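Uricase (Bacillus fastidiosus, PDB 4R8X) catalyses, as a urate oxidase, the oxidation of urate to 5-hydroxyisourate, the first step of urate degradation toward (S)-allantoin. Local coordinates at residues R140-T145 and A167-I172; M5-G10 and L65-D70. All coordinates share one frame; numbering follows the deposited sequence. Where two conformers were deposited one is given.

How the contacts relate
Contacts 1 and 2 reach the same antiparallel sheet but at well-separated places: their centres lie about 30 Å apart, and their nearest atoms remain about 14 Å from one another. Contact 2 comes first along the chain, setting the opening strand 5-17 against the start of helix 69-82, whereas contact 1 is a strand pair within the hairpin 143-153/156-173, its centre about 8 Å from the centre of the chain. Both lie away from the predicted urate-binding residues of their own chain. Each borders a different subunit, and in both cases the sheet runs on into that neighbour. In contact 2, Tyr-7 packs on Gln-245 of the third subunit, a residue predicted to bind urate.

Contact 1 of 2, residues R140-T145 and A167-I172; sequences RNEYVT and ADIQLI. Unlike the reference sequence in segment 140-145: Val-144 (reference Ala).
The backbone N of Ala-167 donates a 2.8 Å hydrogen bond to O of Tyr-143, with an angle of 165° at the hydrogen. Tyr-143 N returns a bond of 3.0 Å to Ala-167 O, making this an antiparallel hydrogen-bonded pair in the beta hairpin 143-153/156-173, part of the long sheet of uricase's tunnelling fold. Ala-167 O has a second visitor: Glu-142 CA approaches to 3.1 Å in a CA-H...O contact.

On one face of the sheet the Tyr-143 ring covers its own pairing partner. Its CG stands between the backbone N and the carbonyl carbon (chi1 61°), and Ala-167 CB lies over the ring, 3.8 Å from the centroid, in a CH-pi contact offset toward the CZ rim. Thr-145 CG2 touches Ala-167 CB at 3.9 Å. In one of its two conformers, Asp-168 brings OD2 to the ring edge, 3.2 Å from Tyr-143 CE1. An alanine in place of Tyr-143 would probably leave the Ala-167 methyl without its aromatic cover.

Glu-142 divides its carboxylate: OE1 forms a salt bridge with Arg-229, while OE2 takes a water shared with segment 167-172. Asp-168 O also accepts from Arg-140 NH2 of the second subunit. The water beside Glu-142 gives protons to Glu-142 OE2 at 2.6 Å and Asp-168 O at 2.8 Å and accepts from Gln-170 N.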
ATOM      1  N   ARG D 140      10.351   7.176  -6.465  1.00 10.83           N
ATOM      2  CA  ARG D 140       9.706   5.953  -6.008  1.00 10.75           C
ATOM      3  C   ARG D 140      10.052   4.784  -6.921  1.00 10.81           C
ATOM      4  O   ARG D 140       9.395   3.748  -6.883  1.00 11.23           O
ATOM      5  CB  ARG D 140       8.187   6.123  -5.924  1.00 14.03           C
ATOM      6  CG  ARG D 140       7.726   6.843  -4.668  1.00 16.34           C
ATOM      7  CD  ARG D 140       7.807   8.330  -4.846  1.00 17.31           C
ATOM      8  NE  ARG D 140       6.638   8.823  -5.550  1.00 17.45           N
ATOM      9  CZ  ARG D 140       6.600   9.948  -6.260  1.00 19.56           C
ATOM     10  NH1 ARG D 140       7.672  10.701  -6.393  1.00 21.13           N
ATOM     11  NH2 ARG D 140       5.478  10.312  -6.848  1.00 17.10           N
ATOM     12  N   ASN D 141      11.086   4.965  -7.739  1.00 10.52           N
ATOM     13  CA  ASN D 141      11.550   3.900  -8.623  1.00 11.06           C
ATOM     14  C   ASN D 141      12.618   3.035  -7.947  1.00 10.77           C
ATOM     15  O   ASN D 141      12.584   2.835  -6.731  1.00 11.10           O
ATOM     16  CB  ASN D 141      12.022   4.483  -9.955  1.00 11.86           C
ATOM     17  CG  ASN D 141      10.895   5.133 -10.720  1.00 14.44           C
ATOM     18  OD1 ASN D 141       9.757   4.696 -10.620  1.00 14.69           O
ATOM     19  ND2 ASN D 141      11.206   6.167 -11.493  1.00 16.49           N
ATOM     20  N   GLU D 142      13.550   2.501  -8.730  1.00 11.09           N
ATOM     21  CA  GLU D 142      14.558   1.606  -8.162  1.00 10.49           C
ATOM     22  C   GLU D 142      15.457   2.319  -7.158  1.00 10.58           C
ATOM     23  O   GLU D 142      15.675   3.532  -7.243  1.00 11.99           O
ATOM     24  CB  GLU D 142      15.384   0.951  -9.259  1.00 10.97           C
ATOM     25  CG  GLU D 142      16.217   1.919 -10.081  1.00 12.65           C
ATOM     26  CD  GLU D 142      15.527   2.358 -11.356  1.00 14.83           C
ATOM     27  OE1 GLU D 142      16.245   2.667 -12.323  1.00 17.37           O
ATOM     28  OE2 GLU D 142      14.281   2.419 -11.398  1.00 14.84           O
ATOM     29  N   TYR D 143      15.976   1.565  -6.198  1.00 10.43           N
ATOM     30  CA  TYR D 143      16.744   2.172  -5.129  1.00 10.60           C
ATOM     31  C   TYR D 143      17.865   1.241  -4.679  1.00 10.94           C
ATOM     32  O   TYR D 143      17.757   0.019  -4.792  1.00 10.81           O
ATOM     33  CB  TYR D 143      15.820   2.571  -3.970  1.00 13.16           C
ATOM     34  CG  TYR D 143      15.081   1.414  -3.343  1.00 13.55           C
ATOM     35  CD1 TYR D 143      13.826   1.026  -3.809  1.00 13.65           C
ATOM     36  CD2 TYR D 143      15.642   0.696  -2.294  1.00 13.91           C
ATOM     37  CE1 TYR D 143      13.147  -0.039  -3.235  1.00 14.29           C
ATOM     38  CE2 TYR D 143      14.977  -0.364  -1.713  1.00 14.64           C
ATOM     39  CZ  TYR D 143      13.736  -0.734  -2.188  1.00 15.56           C
ATOM     40  OH  TYR D 143      13.085  -1.799  -1.614  1.00 16.65           O
ATOM     41  N   VAL D 144      18.927   1.843  -4.166  1.00 10.69           N
ATOM     42  CA  VAL D 144      20.099   1.117  -3.723  1.00 11.27           C
ATOM     43  C   VAL D 144      19.856   0.440  -2.388  1.00 10.77           C
ATOM     44  O   VAL D 144      19.208   0.985  -1.502  1.00 12.49           O
ATOM     45  CB  VAL D 144      21.295   2.084  -3.610  1.00 11.70           C
ATOM     46  CG1 VAL D 144      22.550   1.351  -3.154  1.00 12.94           C
ATOM     47  CG2 VAL D 144      21.547   2.763  -4.945  1.00 11.64           C
ATOM     48  N   THR D 145      20.404  -0.762  -2.237  1.00 10.46           N
ATOM     49  CA  THR D 145      20.315  -1.482  -0.976  1.00 11.07           C
ATOM     50  C   THR D 145      21.707  -1.913  -0.499  1.00 10.90           C
ATOM     51  O   THR D 145      22.644  -2.028  -1.293  1.00 11.76           O
ATOM     52  CB  THR D 145      19.416  -2.737  -1.102  1.00 11.85           C
ATOM     53  OG1 THR D 145      19.970  -3.626  -2.082  1.00 12.48           O
ATOM     54  CG2 THR D 145      17.993  -2.340  -1.520  1.00 12.35           C
ATOM     55  N   ALA D 167      17.201  -2.481  -6.016  1.00 11.84           N
ATOM     56  CA  ALA D 167      15.887  -3.087  -5.825  1.00 12.31           C
ATOM     57  C   ALA D 167      14.855  -2.399  -6.708  1.00 11.29           C
ATOM     58  O   ALA D 167      14.961  -1.202  -6.971  1.00 12.46           O
ATOM     59  CB  ALA D 167      15.472  -2.971  -4.366  1.00 13.97           C
ATOM     60  N   ASP D 168      13.878  -3.170  -7.178  1.00 11.31           N
ATOM     61  CA  ASP D 168      12.698  -2.625  -7.856  0.57 10.95           C
ATOM     62  C   ASP D 168      12.962  -1.974  -9.214  1.00 10.99           C
ATOM     63  O   ASP D 168      12.373  -0.938  -9.536  1.00 11.14           O
ATOM     64  CB  ASP D 168      11.942  -1.635  -6.962  0.57 12.35           C
ATOM     65  CG  ASP D 168      11.336  -2.288  -5.738  0.57 13.16           C
ATOM     66  OD1 ASP D 168      11.379  -3.534  -5.624  0.57 14.23           O
ATOM     67  OD2 ASP D 168      10.812  -1.545  -4.887  0.57 14.43           O
ATOM     68  N   ILE D 169      13.839  -2.576 -10.009  1.00 11.11           N
ATOM     69  CA  ILE D 169      13.962  -2.196 -11.414  1.00 11.58           C
ATOM     70  C   ILE D 169      12.725  -2.757 -12.127  1.00 11.48           C
ATOM     71  O   ILE D 169      12.412  -3.933 -11.982  1.00 12.85           O
ATOM     72  CB  ILE D 169      15.236  -2.800 -12.041  1.00 12.39           C
ATOM     73  CG1 ILE D 169      16.491  -2.142 -11.472  1.00 13.19           C
ATOM     74  CG2 ILE D 169      15.210  -2.684 -13.547  1.00 12.66           C
ATOM     75  CD1 ILE D 169      17.769  -2.838 -11.908  1.00 12.95           C
ATOM     76  N   GLN D 170      11.990  -1.927 -12.857  1.00 10.86           N
ATOM     77  CA  GLN D 170      10.812  -2.412 -13.582  1.00 10.58           C
ATOM     78  C   GLN D 170      10.930  -1.969 -15.028  1.00  9.88           C
ATOM     79  O   GLN D 170      10.829  -0.785 -15.322  1.00 10.38           O
ATOM     80  CB  GLN D 170       9.502  -1.906 -12.952  1.00 11.11           C
ATOM     81  CG  GLN D 170       9.365  -2.241 -11.469  1.00 12.26           C
ATOM     82  CD  GLN D 170       8.057  -1.771 -10.871  1.00 13.56           C
ATOM     83  OE1 GLN D 170       7.231  -1.162 -11.546  1.00 16.26           O
ATOM     84  NE2 GLN D 170       7.865  -2.047  -9.593  1.00 14.12           N
ATOM     85  N   LEU D 171      11.158  -2.925 -15.927  1.00  9.80           N
ATOM     86  CA  LEU D 171      11.431  -2.625 -17.327  1.00 10.89           C
ATOM     87  C   LEU D 171      10.541  -3.433 -18.254  1.00 11.88           C
ATOM     88  O   LEU D 171      10.283  -4.614 -18.023  1.00 11.80           O
ATOM     89  CB  LEU D 171      12.897  -2.921 -17.667  1.00 11.43           C
ATOM     90  CG  LEU D 171      13.955  -2.124 -16.912  1.00 11.78           C
ATOM     91  CD1 LEU D 171      15.327  -2.741 -17.185  1.00 11.76           C
ATOM     92  CD2 LEU D 171      13.914  -0.664 -17.330  1.00 13.45           C
ATOM     93  N   ILE D 172      10.080  -2.783 -19.312  1.00 11.37           N
ATOM     94  CA  ILE D 172       9.336  -3.456 -20.375  1.00 11.55           C
ATOM     95  C   ILE D 172      10.110  -3.344 -21.690  1.00 12.72           C
ATOM     96  O   ILE D 172      10.786  -2.349 -21.934  1.00 12.90           O
ATOM     97  CB  ILE D 172       7.909  -2.852 -20.512  1.00 11.53           C
ATOM     98  CG1 ILE D 172       6.979  -3.767 -21.313  1.00 13.25           C
ATOM     99  CG2 ILE D 172       7.953  -1.439 -21.108  1.00 11.33           C
ATOM    100  CD1 ILE D 172       5.528  -3.343 -21.213  1.00 14.68           C
TER
HETATM  101  O   HOH W   1      10.533   1.258  -5.344  1.00 19.13           O
HETATM  102  O   HOH W   2      12.183   0.854 -11.694  1.00 26.17           O
HETATM  103  O   HOH W   3      10.640  -2.178  -2.546  1.00 29.50           O

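Contact 2 of 2, residues M5-G10 and L65-D70; sequences MFYGKG and LVVATD
Tyr-7 reaches from strand 5-17, the first strand of the tunnelling-fold sheet, to the segment leading into helix 69-82, where its OH donates a 2.6 Å hydrogen bond to O of Val-67. The hydroxyl lies in the carbonyl plane and addresses a lone pair, with a C=O...O angle of 121°. Val-66 CG1 comes in obliquely, 3.8 Å from CE2 of Tyr-7.

Thr-69 carries the other half of the contact. Its CG2 rests 3.2 Å from O of Gly-8, while its OG1 accepts a 2.9 Å hydrogen bond from NZ of Lys-9. The lysine and threonine side chains cross at about a right angle. Lys-9 leaves with CG anti to the backbone N (chi1 -163°), and a bend at chi2 (73°) brings CD within 3.6 Å of Thr-69 CB. A water accepts from Lys-9 NZ at 3.0 Å and donates to Asp-70 OD1. Lys-9 NZ and Asp-70 OD1 are 5.1 Å apart, and each charge would probably favour the other's ionised form.

Backbone bonds of Tyr-7 to Leu-49 and of Lys-9 to Val-47 hold the strand against strand 40-50. Segment 5-10 also pairs in an antiparallel ladder with the third subunit, so this is structural packing at a subunit interface. Ala-68 is the N-cap of helix 69-82, whose Met-72 packs against both Tyr-7 and Val-67, while Val-66 leans on Ser-57 of helix 55-59.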
ATOM      1  N   MET D   5      17.907 -14.662  18.636  1.00 12.81           N
ATOM      2  CA  MET D   5      17.895 -13.615  19.657  1.00 12.71           C
ATOM      3  C   MET D   5      18.542 -12.337  19.158  1.00 12.85           C
ATOM      4  O   MET D   5      19.753 -12.271  18.973  1.00 14.02           O
ATOM      5  CB  MET D   5      18.562 -14.084  20.956  1.00 12.68           C
ATOM      6  CG  MET D   5      18.638 -12.991  22.009  1.00 13.56           C
ATOM      7  SD  MET D   5      19.064 -13.575  23.666  1.00 17.07           S
ATOM      8  CE  MET D   5      20.753 -14.120  23.446  1.00 16.66           C
ATOM      9  N   PHE D   6      17.717 -11.314  18.933  1.00 12.21           N
ATOM     10  CA  PHE D   6      18.210  -9.999  18.534  1.00 12.31           C
ATOM     11  C   PHE D   6      17.150  -8.951  18.849  1.00 10.73           C
ATOM     12  O   PHE D   6      15.992  -9.282  19.091  1.00 11.49           O
ATOM     13  CB  PHE D   6      18.591  -9.953  17.046  1.00 13.68           C
ATOM     14  CG  PHE D   6      17.474 -10.344  16.112  1.00 14.32           C
ATOM     15  CD1 PHE D   6      16.506  -9.424  15.733  1.00 14.68           C
ATOM     16  CD2 PHE D   6      17.398 -11.626  15.602  1.00 15.22           C
ATOM     17  CE1 PHE D   6      15.471  -9.779  14.864  1.00 13.98           C
ATOM     18  CE2 PHE D   6      16.376 -11.982  14.739  1.00 15.76           C
ATOM     19  CZ  PHE D   6      15.414 -11.059  14.366  1.00 15.27           C
ATOM     20  N   TYR D   7      17.545  -7.686  18.865  1.00 10.69           N
ATOM     21  CA  TYR D   7      16.561  -6.623  18.994  1.00 10.78           C
ATOM     22  C   TYR D   7      17.158  -5.352  18.399  1.00 10.77           C
ATOM     23  O   TYR D   7      18.379  -5.242  18.243  1.00 12.65           O
ATOM     24  CB  TYR D   7      16.134  -6.433  20.455  1.00 12.86           C
ATOM     25  CG  TYR D   7      17.074  -5.580  21.258  1.00 13.47           C
ATOM     26  CD1 TYR D   7      18.369  -6.004  21.535  1.00 13.94           C
ATOM     27  CD2 TYR D   7      16.663  -4.349  21.747  1.00 14.58           C
ATOM     28  CE1 TYR D   7      19.230  -5.223  22.273  1.00 14.57           C
ATOM     29  CE2 TYR D   7      17.505  -3.570  22.487  1.00 13.94           C
ATOM     30  CZ  TYR D   7      18.793  -4.005  22.735  1.00 14.25           C
ATOM     31  OH  TYR D   7      19.647  -3.218  23.458  1.00 16.98           O
ATOM     32  N   GLY D   8      16.309  -4.390  18.059  1.00 10.91           N
ATOM     33  CA  GLY D   8      16.821  -3.185  17.453  1.00 11.61           C
ATOM     34  C   GLY D   8      15.778  -2.148  17.112  1.00 10.22           C
ATOM     35  O   GLY D   8      14.708  -2.109  17.725  1.00 11.28           O
ATOM     36  N   LYS D   9      16.112  -1.303  16.139  1.00 10.69           N
ATOM     37  CA  LYS D   9      15.223  -0.242  15.678  1.00 10.53           C
ATOM     38  C   LYS D   9      15.139  -0.310  14.173  1.00 11.01           C
ATOM     39  O   LYS D   9      16.157  -0.352  13.492  1.00 11.48           O
ATOM     40  CB  LYS D   9      15.769   1.123  16.103  1.00 12.48           C
ATOM     41  CG  LYS D   9      14.752   2.252  16.053  1.00 13.40           C
ATOM     42  CD  LYS D   9      13.755   2.137  17.186  1.00 15.41           C
ATOM     43  CE  LYS D   9      13.382   3.479  17.753  1.00 16.32           C
ATOM     44  NZ  LYS D   9      12.499   3.281  18.930  1.00 16.32           N
ATOM     45  N   GLY D  10      13.913  -0.293  13.660  1.00 11.55           N
ATOM     46  CA  GLY D  10      13.677  -0.245  12.225  1.00 10.84           C
ATOM     47  C   GLY D  10      13.101   1.090  11.809  1.00 10.54           C
ATOM     48  O   GLY D  10      12.718   1.880  12.670  1.00 10.12           O
ATOM     49  N   LEU D  65      21.596  -4.452  30.570  1.00 17.21           N
ATOM     50  CA  LEU D  65      22.523  -4.426  29.448  1.00 18.09           C
ATOM     51  C   LEU D  65      21.809  -4.059  28.161  1.00 17.46           C
ATOM     52  O   LEU D  65      22.300  -4.324  27.061  1.00 19.04           O
ATOM     53  CB  LEU D  65      23.223  -5.777  29.302  1.00 19.89           C
ATOM     54  CG  LEU D  65      24.272  -6.089  30.366  1.00 21.07           C
ATOM     55  CD1 LEU D  65      24.888  -7.460  30.117  1.00 21.20           C
ATOM     56  CD2 LEU D  65      25.337  -4.994  30.390  1.00 21.25           C
ATOM     57  N   VAL D  66      20.642  -3.445  28.304  1.00 16.39           N
ATOM     58  CA  VAL D  66      19.843  -3.083  27.146  1.00 15.90           C
ATOM     59  C   VAL D  66      20.105  -1.644  26.714  1.00 16.04           C
ATOM     60  O   VAL D  66      19.790  -0.699  27.435  1.00 16.72           O
ATOM     61  CB  VAL D  66      18.342  -3.304  27.401  1.00 16.17           C
ATOM     62  CG1 VAL D  66      17.514  -2.800  26.215  1.00 16.34           C
ATOM     63  CG2 VAL D  66      18.065  -4.775  27.663  1.00 16.51           C
ATOM     64  N   VAL D  67      20.727  -1.486  25.554  1.00 14.93           N
ATOM     65  CA  VAL D  67      20.769  -0.194  24.891  1.00 15.97           C
ATOM     66  C   VAL D  67      19.346   0.080  24.408  1.00 15.10           C
ATOM     67  O   VAL D  67      18.749  -0.754  23.716  1.00 14.89           O
ATOM     68  CB  VAL D  67      21.734  -0.216  23.691  1.00 16.03           C
ATOM     69  CG1 VAL D  67      21.723   1.127  22.961  1.00 16.79           C
ATOM     70  CG2 VAL D  67      23.147  -0.616  24.144  1.00 16.55           C
ATOM     71  N   ALA D  68      18.790   1.230  24.777  1.00 15.63           N
ATOM     72  CA  ALA D  68      17.415   1.562  24.397  1.00 14.82           C
ATOM     73  C   ALA D  68      17.329   1.724  22.881  1.00 14.39           C
ATOM     74  O   ALA D  68      18.258   2.243  22.264  1.00 14.72           O
ATOM     75  CB  ALA D  68      16.966   2.834  25.095  1.00 16.60           C
ATOM     76  N   THR D  69      16.240   1.256  22.273  1.00 15.02           N
ATOM     77  CA  THR D  69      16.122   1.346  20.813  1.00 14.36           C
ATOM     78  C   THR D  69      16.179   2.803  20.337  1.00 14.48           C
ATOM     79  O   THR D  69      16.775   3.109  19.297  1.00 13.56           O
ATOM     80  CB  THR D  69      14.873   0.597  20.241  1.00 14.51           C
ATOM     81  OG1 THR D  69      13.670   1.248  20.664  1.00 14.66           O
ATOM     82  CG2 THR D  69      14.868  -0.872  20.677  1.00 14.72           C
ATOM     83  N   ASP D  70      15.591   3.707  21.115  1.00 15.02           N
ATOM     84  CA  ASP D  70      15.652   5.122  20.791  1.00 16.28           C
ATOM     85  C   ASP D  70      17.103   5.612  20.779  1.00 15.26           C
ATOM     86  O   ASP D  70      17.491   6.423  19.938  1.00 15.84           O
ATOM     87  CB  ASP D  70      14.809   5.924  21.776  1.00 18.64           C
ATOM     88  CG  ASP D  70      14.853   7.404  21.511  1.00 22.10           C
ATOM     89  OD1 ASP D  70      14.115   7.862  20.621  1.00 23.42           O
ATOM     90  OD2 ASP D  70      15.615   8.113  22.205  1.00 24.04           O
TER
HETATM   91  O   HOH W   4      12.735   6.256  19.251  1.00 38.56           O